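Local coordinates for protein Aln2 (Streptomyces sp. CM020, PDB 6P7L) that is of unproven function but, as a SnoaL-like member of the NTF2-like superfamily, probably takes part in making the polyketide antibiotic alnumycin, at residues E35-V40 with M106-A111; R50-D55 with P99-D104; V135-F140 with R161-V166. One frame throughout, in Å; residues are numbered along the deposited sequence.

Contact 1: E35-V40 with M106-A111; sequences ELYVEV and MTVEEA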
loop_
_atom_site.group_PDB
_atom_site.type_symbol
_atom_site.label_atom_id
_atom_site.label_comp_id
_atom_site.label_asym_id
_atom_site.label_seq_id
_atom_site.Cartn_x
_atom_site.Cartn_y
_atom_site.Cartn_z
ATOM N N GLU A 35 4.232 3.632 18.141
ATOM C CA GLU A 35 3.904 2.307 18.654
ATOM C C GLU A 35 2.502 1.896 18.228
ATOM O O GLU A 35 2.276 0.757 17.782
ATOM C CB GLU A 35 4.017 2.298 20.175
ATOM C CG GLU A 35 5.405 2.454 20.727
ATOM C CD GLU A 35 5.893 3.915 20.901
ATOM O OE1 GLU A 35 5.210 4.902 20.534
ATOM O OE2 GLU A 35 7.015 4.067 21.390
ATOM N N LEU A 36 1.545 2.821 18.355
ATOM C CA LEU A 36 0.169 2.536 17.954
ATOM C C LEU A 36 0.077 2.304 16.459
ATOM O O LEU A 36 -0.583 1.364 16.003
ATOM C CB LEU A 36 -0.784 3.673 18.355
ATOM C CG LEU A 36 -2.224 3.417 17.900
ATOM C CD1 LEU A 36 -2.717 2.167 18.652
ATOM C CD2 LEU A 36 -3.116 4.573 18.173
ATOM N N TYR A 37 0.735 3.163 15.669
ATOM C CA TYR A 37 0.698 2.996 14.217
ATOM C C TYR A 37 1.221 1.621 13.797
ATOM O O TYR A 37 0.575 0.896 13.014
ATOM C CB TYR A 37 1.500 4.102 13.551
ATOM C CG TYR A 37 1.368 4.055 12.078
ATOM C CD1 TYR A 37 0.273 4.653 11.452
ATOM C CD2 TYR A 37 2.285 3.374 11.300
ATOM C CE1 TYR A 37 0.130 4.608 10.097
ATOM C CE2 TYR A 37 2.133 3.313 9.918
ATOM C CZ TYR A 37 1.049 3.943 9.341
ATOM O OH TYR A 37 0.846 3.899 7.975
ATOM N N VAL A 38 2.375 1.232 14.338
ATOM C CA VAL A 38 2.931 -0.072 14.016
ATOM C C VAL A 38 1.962 -1.170 14.440
ATOM O O VAL A 38 1.731 -2.127 13.694
ATOM C CB VAL A 38 4.308 -0.236 14.670
ATOM C CG1 VAL A 38 4.820 -1.666 14.582
ATOM C CG2 VAL A 38 5.315 0.711 14.008
ATOM N N GLU A 39 1.377 -1.039 15.635
ATOM C CA GLU A 39 0.442 -2.040 16.143
ATOM C C GLU A 39 -0.756 -2.205 15.212
ATOM O O GLU A 39 -1.222 -3.333 14.971
ATOM C CB GLU A 39 -0.028 -1.646 17.532
ATOM C CG GLU A 39 -0.812 -2.740 18.217
ATOM C CD GLU A 39 -1.278 -2.373 19.591
ATOM O OE1 GLU A 39 -1.240 -1.165 19.970
ATOM O OE2 GLU A 39 -1.669 -3.324 20.305
ATOM N N VAL A 40 -1.273 -1.083 14.696
ATOM C CA VAL A 40 -2.389 -1.102 13.758
ATOM C C VAL A 40 -1.996 -1.786 12.450
ATOM O O VAL A 40 -2.748 -2.617 11.925
ATOM C CB VAL A 40 -2.908 0.332 13.521
ATOM C CG1 VAL A 40 -3.899 0.384 12.357
ATOM C CG2 VAL A 40 -3.561 0.885 14.778
ATOM N N MET A 106 -4.224 5.231 4.984
ATOM C CA MET A 106 -4.900 4.982 6.253
ATOM C C MET A 106 -4.608 6.069 7.282
ATOM O O MET A 106 -3.445 6.291 7.638
ATOM C CB MET A 106 -4.480 3.632 6.827
ATOM C CG MET A 106 -5.194 3.296 8.084
ATOM S SD MET A 106 -4.587 1.732 8.755
ATOM C CE MET A 106 -5.107 0.599 7.444
ATOM N N THR A 107 -5.672 6.733 7.762
ATOM C CA THR A 107 -5.601 7.632 8.909
ATOM C C THR A 107 -5.810 6.805 10.175
ATOM O O THR A 107 -6.572 5.820 10.197
ATOM C CB THR A 107 -6.637 8.769 8.859
ATOM O OG1 THR A 107 -7.958 8.217 8.844
ATOM C CG2 THR A 107 -6.411 9.679 7.630
ATOM N N VAL A 108 -5.149 7.226 11.241
ATOM C CA VAL A 108 -5.231 6.555 12.538
ATOM C C VAL A 108 -5.357 7.621 13.624
ATOM O O VAL A 108 -4.509 8.515 13.702
ATOM C CB VAL A 108 -3.990 5.666 12.809
ATOM C CG1 VAL A 108 -4.114 5.057 14.210
ATOM C CG2 VAL A 108 -3.837 4.607 11.752
ATOM N N GLU A 109 -6.378 7.515 14.483
ATOM C CA GLU A 109 -6.571 8.458 15.581
ATOM C C GLU A 109 -6.857 7.655 16.835
ATOM O O GLU A 109 -7.672 6.734 16.781
ATOM C CB GLU A 109 -7.752 9.411 15.285
ATOM N N GLU A 110 -6.216 8.025 17.946
ATOM C CA GLU A 110 -6.437 7.376 19.237
ATOM C C GLU A 110 -7.183 8.319 20.164
ATOM O O GLU A 110 -6.745 9.454 20.387
ATOM C CB GLU A 110 -5.117 6.951 19.893
ATOM C CG GLU A 110 -5.306 5.995 21.088
ATOM C CD GLU A 110 -4.001 5.601 21.792
ATOM O OE1 GLU A 110 -4.083 4.770 22.715
ATOM O OE2 GLU A 110 -2.913 6.125 21.454
ATOM N N ALA A 111 -8.281 7.844 20.728
ATOM C CA ALA A 111 -9.018 8.636 21.702
ATOM C C ALA A 111 -8.383 8.503 23.081
ATOM O O ALA A 111 -7.588 7.606 23.346
ATOM C CB ALA A 111 -10.477 8.197 21.717
HETATM O O HOH W 1 -1.108 5.352 6.682
#
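Leu36, Tyr37 and Val40, on one side of helix 34-52, meet Met106, Val108 and Glu110 of strand 98-110, the helix segment running at 126° to the strand segment with 9.6 Å between the axes. No hydrogen bond passes directly between them; the direct contacts are mostly apolar. Val108 sits in the middle and splits its methyls. CG1, anti to the backbone N, lies 4.1 Å from Leu36 CD2 and also meets Val40 CG2, while CG2 lies 4.1 Å from Tyr37 CD1, the two side chains crossing at about a right angle. This is the long N-terminal helix of the NTF2-like cone packed on the curved sheet, here at one of its two outermost strands within the chain. Val116 of the next strand touches both Leu36 and Val108, and Thr118 touches Val108. Farther along, Val40 CG1 touches Met106 SD at 3.9 Å. At the exposed end Leu36 CD2 lies against the extended Glu110 chain, 3.6 Å from CB, and so meets its aliphatic part as well as its carboxylate. Tyr37 OH reaches the strand through a water, 2.8 Å away in the ring plane, which donates to Met106 O. That carbonyl also accepts from Gln42 of the second subunit.

Contact 2: R50-D55 with P99-D104; sequences RMDGDD and PRHWFD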
loop_
_atom_site.group_PDB
_atom_site.type_symbol
_atom_site.label_atom_id
_atom_site.label_comp_id
_atom_site.label_asym_id
_atom_site.label_seq_id
_atom_site.Cartn_x
_atom_site.Cartn_y
_atom_site.Cartn_z
ATOM N N ARG A 50 -5.598 -13.791 7.460
ATOM C CA ARG A 50 -6.511 -14.846 7.881
ATOM C C ARG A 50 -7.713 -14.894 6.954
ATOM O O ARG A 50 -8.122 -15.972 6.499
ATOM C CB ARG A 50 -6.965 -14.624 9.322
ATOM C CG ARG A 50 -5.876 -14.702 10.383
ATOM C CD ARG A 50 -6.450 -14.519 11.765
ATOM N NE ARG A 50 -5.426 -14.450 12.812
ATOM C CZ ARG A 50 -5.682 -14.418 14.118
ATOM N NH1 ARG A 50 -6.931 -14.480 14.557
ATOM N NH2 ARG A 50 -4.687 -14.316 14.987
ATOM N N MET A 51 -8.294 -13.732 6.654
ATOM C CA MET A 51 -9.485 -13.742 5.821
ATOM C C MET A 51 -9.175 -14.250 4.428
ATOM O O MET A 51 -9.887 -15.112 3.890
ATOM C CB MET A 51 -10.105 -12.373 5.714
ATOM C CG MET A 51 -11.528 -12.592 5.190
ATOM S SD MET A 51 -12.587 -11.236 5.474
ATOM C CE MET A 51 -11.676 -10.012 4.569
ATOM N N ASP A 52 -8.108 -13.731 3.821
ATOM C CA ASP A 52 -7.757 -14.142 2.461
ATOM C C ASP A 52 -7.299 -15.596 2.402
ATOM O O ASP A 52 -7.353 -16.214 1.330
ATOM C CB ASP A 52 -6.660 -13.240 1.895
ATOM C CG ASP A 52 -7.140 -11.810 1.657
ATOM O OD1 ASP A 52 -8.334 -11.618 1.341
ATOM O OD2 ASP A 52 -6.322 -10.878 1.768
ATOM N N GLY A 53 -6.813 -16.134 3.511
ATOM C CA GLY A 53 -6.388 -17.505 3.586
ATOM C C GLY A 53 -7.470 -18.479 3.984
ATOM O O GLY A 53 -7.172 -19.656 4.233
ATOM N N ASP A 54 -8.714 -18.032 3.980
ATOM C CA ASP A 54 -9.881 -18.843 4.315
ATOM C C ASP A 54 -9.918 -19.258 5.780
ATOM O O ASP A 54 -10.617 -20.217 6.146
ATOM C CB ASP A 54 -9.951 -20.084 3.422
ATOM C CG ASP A 54 -10.307 -19.746 1.984
ATOM O OD1 ASP A 54 -10.869 -18.658 1.754
ATOM O OD2 ASP A 54 -10.012 -20.559 1.086
ATOM N N ASP A 55 -9.191 -18.562 6.639
ATOM C CA ASP A 55 -9.305 -18.766 8.082
ATOM C C ASP A 55 -10.384 -17.821 8.621
ATOM O O ASP A 55 -10.129 -16.802 9.289
ATOM C CB ASP A 55 -7.951 -18.561 8.747
ATOM C CG ASP A 55 -7.992 -18.756 10.263
ATOM O OD1 ASP A 55 -9.010 -19.230 10.807
ATOM O OD2 ASP A 55 -6.987 -18.406 10.913
ATOM N N PRO A 99 -8.294 -14.371 -3.401
ATOM C CA PRO A 99 -8.398 -12.938 -3.132
ATOM C C PRO A 99 -7.196 -12.427 -2.375
ATOM O O PRO A 99 -6.619 -13.133 -1.550
ATOM C CB PRO A 99 -9.648 -12.841 -2.248
ATOM C CG PRO A 99 -9.598 -14.151 -1.485
ATOM C CD PRO A 99 -9.098 -15.174 -2.463
ATOM N N ARG A 100 -6.894 -11.147 -2.586
ATOM C CA ARG A 100 -5.947 -10.435 -1.734
ATOM C C ARG A 100 -6.528 -9.053 -1.466
ATOM O O ARG A 100 -6.913 -8.345 -2.407
ATOM C CB ARG A 100 -4.538 -10.325 -2.341
ATOM C CG ARG A 100 -3.854 -11.659 -2.574
ATOM C CD ARG A 100 -3.398 -12.285 -1.278
ATOM N NE ARG A 100 -2.831 -13.624 -1.488
ATOM C CZ ARG A 100 -2.758 -14.552 -0.531
ATOM N NH1 ARG A 100 -3.221 -14.271 0.669
ATOM N NH2 ARG A 100 -2.225 -15.750 -0.781
ATOM N N HIS A 101 -6.631 -8.698 -0.183
ATOM C CA HIS A 101 -7.122 -7.386 0.231
ATOM C C HIS A 101 -5.924 -6.452 0.292
ATOM O O HIS A 101 -4.871 -6.826 0.814
ATOM C CB HIS A 101 -7.818 -7.430 1.594
ATOM C CG HIS A 101 -9.235 -7.908 1.533
ATOM N ND1 HIS A 101 -9.564 -9.217 1.265
ATOM C CD2 HIS A 101 -10.408 -7.245 1.648
ATOM C CE1 HIS A 101 -10.875 -9.352 1.253
ATOM N NE2 HIS A 101 -11.410 -8.170 1.480
ATOM N N TRP A 102 -6.095 -5.247 -0.255
ATOM C CA TRP A 102 -5.091 -4.196 -0.280
ATOM C C TRP A 102 -5.685 -2.968 0.410
ATOM O O TRP A 102 -6.733 -2.473 -0.012
ATOM C CB TRP A 102 -4.721 -3.859 -1.736
ATOM C CG TRP A 102 -4.188 -4.984 -2.496
ATOM C CD1 TRP A 102 -4.921 -5.977 -3.101
ATOM C CD2 TRP A 102 -2.820 -5.293 -2.740
ATOM N NE1 TRP A 102 -4.085 -6.870 -3.729
ATOM C CE2 TRP A 102 -2.792 -6.484 -3.501
ATOM C CE3 TRP A 102 -1.609 -4.692 -2.384
ATOM C CZ2 TRP A 102 -1.602 -7.066 -3.921
ATOM C CZ3 TRP A 102 -0.442 -5.295 -2.784
ATOM C CH2 TRP A 102 -0.450 -6.460 -3.545
ATOM N N PHE A 103 -5.011 -2.476 1.442
ATOM C CA PHE A 103 -5.408 -1.263 2.147
ATOM C C PHE A 103 -4.357 -0.206 1.874
ATOM O O PHE A 103 -3.165 -0.535 1.740
ATOM C CB PHE A 103 -5.469 -1.441 3.659
ATOM C CG PHE A 103 -6.486 -2.410 4.157
ATOM C CD1 PHE A 103 -7.411 -3.027 3.317
ATOM C CD2 PHE A 103 -6.541 -2.675 5.513
ATOM C CE1 PHE A 103 -8.319 -3.914 3.835
ATOM C CE2 PHE A 103 -7.447 -3.543 6.030
ATOM C CZ PHE A 103 -8.337 -4.175 5.191
ATOM N N ASP A 104 -4.773 1.057 1.858
ATOM C CA ASP A 104 -3.829 2.156 1.699
ATOM C C ASP A 104 -4.490 3.443 2.159
ATOM O O ASP A 104 -5.707 3.498 2.421
ATOM C CB ASP A 104 -3.373 2.238 0.243
ATOM C CG ASP A 104 -2.003 2.862 0.065
ATOM O OD1 ASP A 104 -1.268 3.099 1.060
ATOM O OD2 ASP A 104 -1.672 3.102 -1.115
#
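Asp52, in the last turn of helix 34-52, holds strand 98-110 through both carboxylate oxygens, each taking a different N-H of His101. OD1 accepts from the ring ND1 at 2.7 Å, N-H...O angle 152°, through its syn lone pair and close to the ring plane; carboxylate and imidazole are nearly coplanar. OD2 takes the backbone N of the same residue at 2.9 Å in a straighter bond of 164°, that donor lying 33° out of the carboxylate plane. OD2 is also hydrogen-bonded to Tyr121 OH of the third subunit, so this buried carboxylate is gripped by three bonds. The backbone carbonyl of Asp52 has a partner too, Gln98 NE2, just ahead of Pro99. Met51 comes over one face of the imidazole: its CE sits 3.8 Å from the ring centroid, offset toward the CE1-NE2 rim, in a CH-pi contact. Arg100 NH1 passes 3.8 Å from Asp52 CB without bonding to the carboxylate; its guanidinium is instead paired with Asp162 of the third subunit. Behind Asp52 the helix ends in a Schellman motif, with Asp54 at positive phi, Asp55 N bonded to Arg50 O and Asp54 N to Met51 O. Asp52 thus joins the C-terminal end of the long helix to strand 98-110, an outermost strand of the NTF2-like sheet within the chain. With ND1 donating to Asp52 the rotation of the imidazole is fixed, and NE2 points to where it is hydrogen-bonded to a glycerol, probably from the crystallisation liquor, which may mark a pocket.

Contact 3: V135-F140 with R161-V166; sequences VEPTCF and RDDLVV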
loop_
_atom_site.group_PDB
_atom_site.type_symbol
_atom_site.label_atom_id
_atom_site.label_comp_id
_atom_site.label_asym_id
_atom_site.label_seq_id
_atom_site.Cartn_x
_atom_site.Cartn_y
_atom_site.Cartn_z
ATOM N N VAL A 135 -9.839 -6.783 -10.455
ATOM C CA VAL A 135 -9.777 -5.774 -9.394
ATOM C C VAL A 135 -11.196 -5.370 -9.024
ATOM O O VAL A 135 -11.949 -4.872 -9.875
ATOM C CB VAL A 135 -8.939 -4.561 -9.805
ATOM C CG1 VAL A 135 -8.898 -3.539 -8.691
ATOM C CG2 VAL A 135 -7.548 -4.982 -10.215
ATOM N N GLU A 136 -11.557 -5.584 -7.764
ATOM C CA GLU A 136 -12.899 -5.260 -7.302
ATOM C C GLU A 136 -13.076 -3.758 -7.069
ATOM O O GLU A 136 -12.099 -3.024 -6.877
ATOM C CB GLU A 136 -13.212 -6.055 -6.044
ATOM C CG GLU A 136 -13.385 -7.539 -6.330
ATOM C CD GLU A 136 -14.084 -8.294 -5.202
ATOM O OE1 GLU A 136 -14.153 -7.735 -4.081
ATOM O OE2 GLU A 136 -14.563 -9.419 -5.455
ATOM N N PRO A 137 -14.323 -3.275 -7.115
ATOM C CA PRO A 137 -14.563 -1.848 -6.872
ATOM C C PRO A 137 -13.888 -1.394 -5.583
ATOM O O PRO A 137 -13.918 -2.075 -4.549
ATOM C CB PRO A 137 -16.091 -1.736 -6.786
ATOM C CG PRO A 137 -16.630 -3.072 -7.242
ATOM C CD PRO A 137 -15.559 -4.054 -7.359
ATOM N N THR A 138 -13.304 -0.205 -5.633
ATOM C CA THR A 138 -12.643 0.269 -4.440
ATOM C C THR A 138 -13.680 0.658 -3.388
ATOM O O THR A 138 -14.850 0.909 -3.680
ATOM C CB THR A 138 -11.720 1.423 -4.783
ATOM O OG1 THR A 138 -12.444 2.424 -5.464
ATOM C CG2 THR A 138 -10.607 0.973 -5.693
ATOM N N CYS A 139 -13.239 0.621 -2.135
ATOM C CA CYS A 139 -14.048 0.940 -0.969
ATOM C C CYS A 139 -13.340 1.972 -0.108
ATOM O O CYS A 139 -12.106 2.022 -0.032
ATOM C CB CYS A 139 -14.286 -0.313 -0.079
ATOM S SG CYS A 139 -15.285 -1.594 -0.857
ATOM N N PHE A 140 -14.140 2.752 0.594
ATOM C CA PHE A 140 -13.656 3.584 1.677
ATOM C C PHE A 140 -14.167 2.989 2.969
ATOM O O PHE A 140 -15.385 2.841 3.154
ATOM C CB PHE A 140 -14.132 5.004 1.539
ATOM C CG PHE A 140 -13.440 5.956 2.473
ATOM C CD1 PHE A 140 -13.906 6.174 3.756
ATOM C CD2 PHE A 140 -12.300 6.613 2.064
ATOM C CE1 PHE A 140 -13.270 7.068 4.609
ATOM C CE2 PHE A 140 -11.642 7.521 2.934
ATOM C CZ PHE A 140 -12.142 7.729 4.189
ATOM N N ARG A 161 -18.876 1.333 -0.591
ATOM C CA ARG A 161 -18.345 0.875 -1.869
ATOM C C ARG A 161 -18.457 1.976 -2.908
ATOM O O ARG A 161 -19.529 2.578 -3.075
ATOM C CB ARG A 161 -19.059 -0.387 -2.349
ATOM C CG ARG A 161 -18.032 -1.372 -2.902
ATOM C CD ARG A 161 -18.600 -2.723 -3.080
ATOM N NE ARG A 161 -19.386 -2.763 -4.301
ATOM C CZ ARG A 161 -20.257 -3.713 -4.599
ATOM N NH1 ARG A 161 -20.463 -4.711 -3.755
ATOM N NH2 ARG A 161 -20.913 -3.657 -5.743
ATOM N N ASP A 162 -17.339 2.258 -3.589
ATOM C CA ASP A 162 -17.295 3.448 -4.426
ATOM C C ASP A 162 -18.245 3.344 -5.602
ATOM O O ASP A 162 -18.762 4.372 -6.050
ATOM C CB ASP A 162 -15.869 3.689 -4.913
ATOM C CG ASP A 162 -14.966 4.307 -3.834
ATOM O OD1 ASP A 162 -15.486 5.125 -3.037
ATOM O OD2 ASP A 162 -13.726 4.015 -3.831
ATOM N N ASP A 163 -18.489 2.135 -6.139
ATOM C CA ASP A 163 -19.437 2.053 -7.247
ATOM C C ASP A 163 -20.845 2.438 -6.784
ATOM O O ASP A 163 -21.586 3.114 -7.508
ATOM C CB ASP A 163 -19.429 0.667 -7.881
ATOM C CG ASP A 163 -19.772 -0.434 -6.919
ATOM O OD1 ASP A 163 -19.297 -0.410 -5.766
ATOM O OD2 ASP A 163 -20.523 -1.326 -7.357
ATOM N N LEU A 164 -21.218 2.031 -5.570
ATOM C CA LEU A 164 -22.525 2.372 -5.023
ATOM C C LEU A 164 -22.632 3.864 -4.761
ATOM O O LEU A 164 -23.688 4.466 -5.011
ATOM C CB LEU A 164 -22.774 1.565 -3.749
ATOM C CG LEU A 164 -22.950 0.058 -3.957
ATOM C CD1 LEU A 164 -23.236 -0.660 -2.619
ATOM C CD2 LEU A 164 -24.041 -0.253 -4.964
ATOM N N VAL A 165 -21.538 4.481 -4.293
ATOM C CA VAL A 165 -21.502 5.934 -4.092
ATOM C C VAL A 165 -21.703 6.650 -5.412
ATOM O O VAL A 165 -22.515 7.588 -5.517
ATOM C CB VAL A 165 -20.164 6.354 -3.448
ATOM C CG1 VAL A 165 -20.011 7.900 -3.465
ATOM C CG2 VAL A 165 -20.067 5.818 -2.061
ATOM N N VAL A 166 -20.983 6.207 -6.445
ATOM C CA VAL A 166 -21.133 6.797 -7.773
ATOM C C VAL A 166 -22.579 6.685 -8.251
ATOM O O VAL A 166 -23.141 7.629 -8.812
ATOM C CB VAL A 166 -20.177 6.128 -8.768
ATOM C CG1 VAL A 166 -20.468 6.581 -10.190
ATOM C CG2 VAL A 166 -18.722 6.410 -8.387
#
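The ring of Pro137 comes obliquely to the guanidinium of Arg161, CG 4.0 Å from NE, while the carboxylate of Asp163 lies in plane at the guanidinium's edge. Arg161 grips Asp163 side-on: NE to OD1 at 2.8 Å and NH2 to OD2 at 2.9 Å, both oxygens using syn lone pairs and both lying close to the guanidinium plane. Pro137 and Arg161 run side by side, pointing the same way, and Pro137 CB also touches Asp163 OD1. Here the last strand of the NTF2-like sheet, 151-161, gives way to the C-terminal helix 162-168, with Arg161 at the N-cap position. Cys139 and Arg161 form an antiparallel non-hydrogen-bonded pair, side chains on the same face of the sheet, and SG lies 3.4 Å from Arg161 CG. The bend of the Arg161 chain at chi3 (79°) sets NE toward Asp163. One residue on, the first turn of the helix is tied to the loop that leads into strand 139-140: Asp162 N donates to Thr138 O at 2.8 Å, in the carbonyl plane and nearly straight at 164°. The second subunit closes on this region, where its His49 meets the Phe140 ring edge-to-face. Thr138 OG1 likewise has a hydrogen-bonding partner there, Thr127 OG1 of the second subunit. Within the chain, that same OG1, set between the backbone N and the carbonyl carbon of Thr138 (chi1 54°), donates to Asp162 OD2 at 2.6 Å and meets its anti lone pair.

From the N terminus, helix 34-52 opens contact 1 near its start and contact 2 at its end. Strand 98-110 then answers in reverse order: 99-104 closes contact 2 first, and 106-111 closes contact 1, so the contact 2 loop is nested inside that of contact 1. The two lie about 20 Å apart between centres, near the two ends of the long helix. Contact 3 follows in series: 135-140 is joined by 161-166 across the hairpin of strands 133-148 and 151-161, securing the C-terminal helix to the same sheet. Contacts 2 and 3 both lie at subunit boundaries, their centres about 17 Å apart.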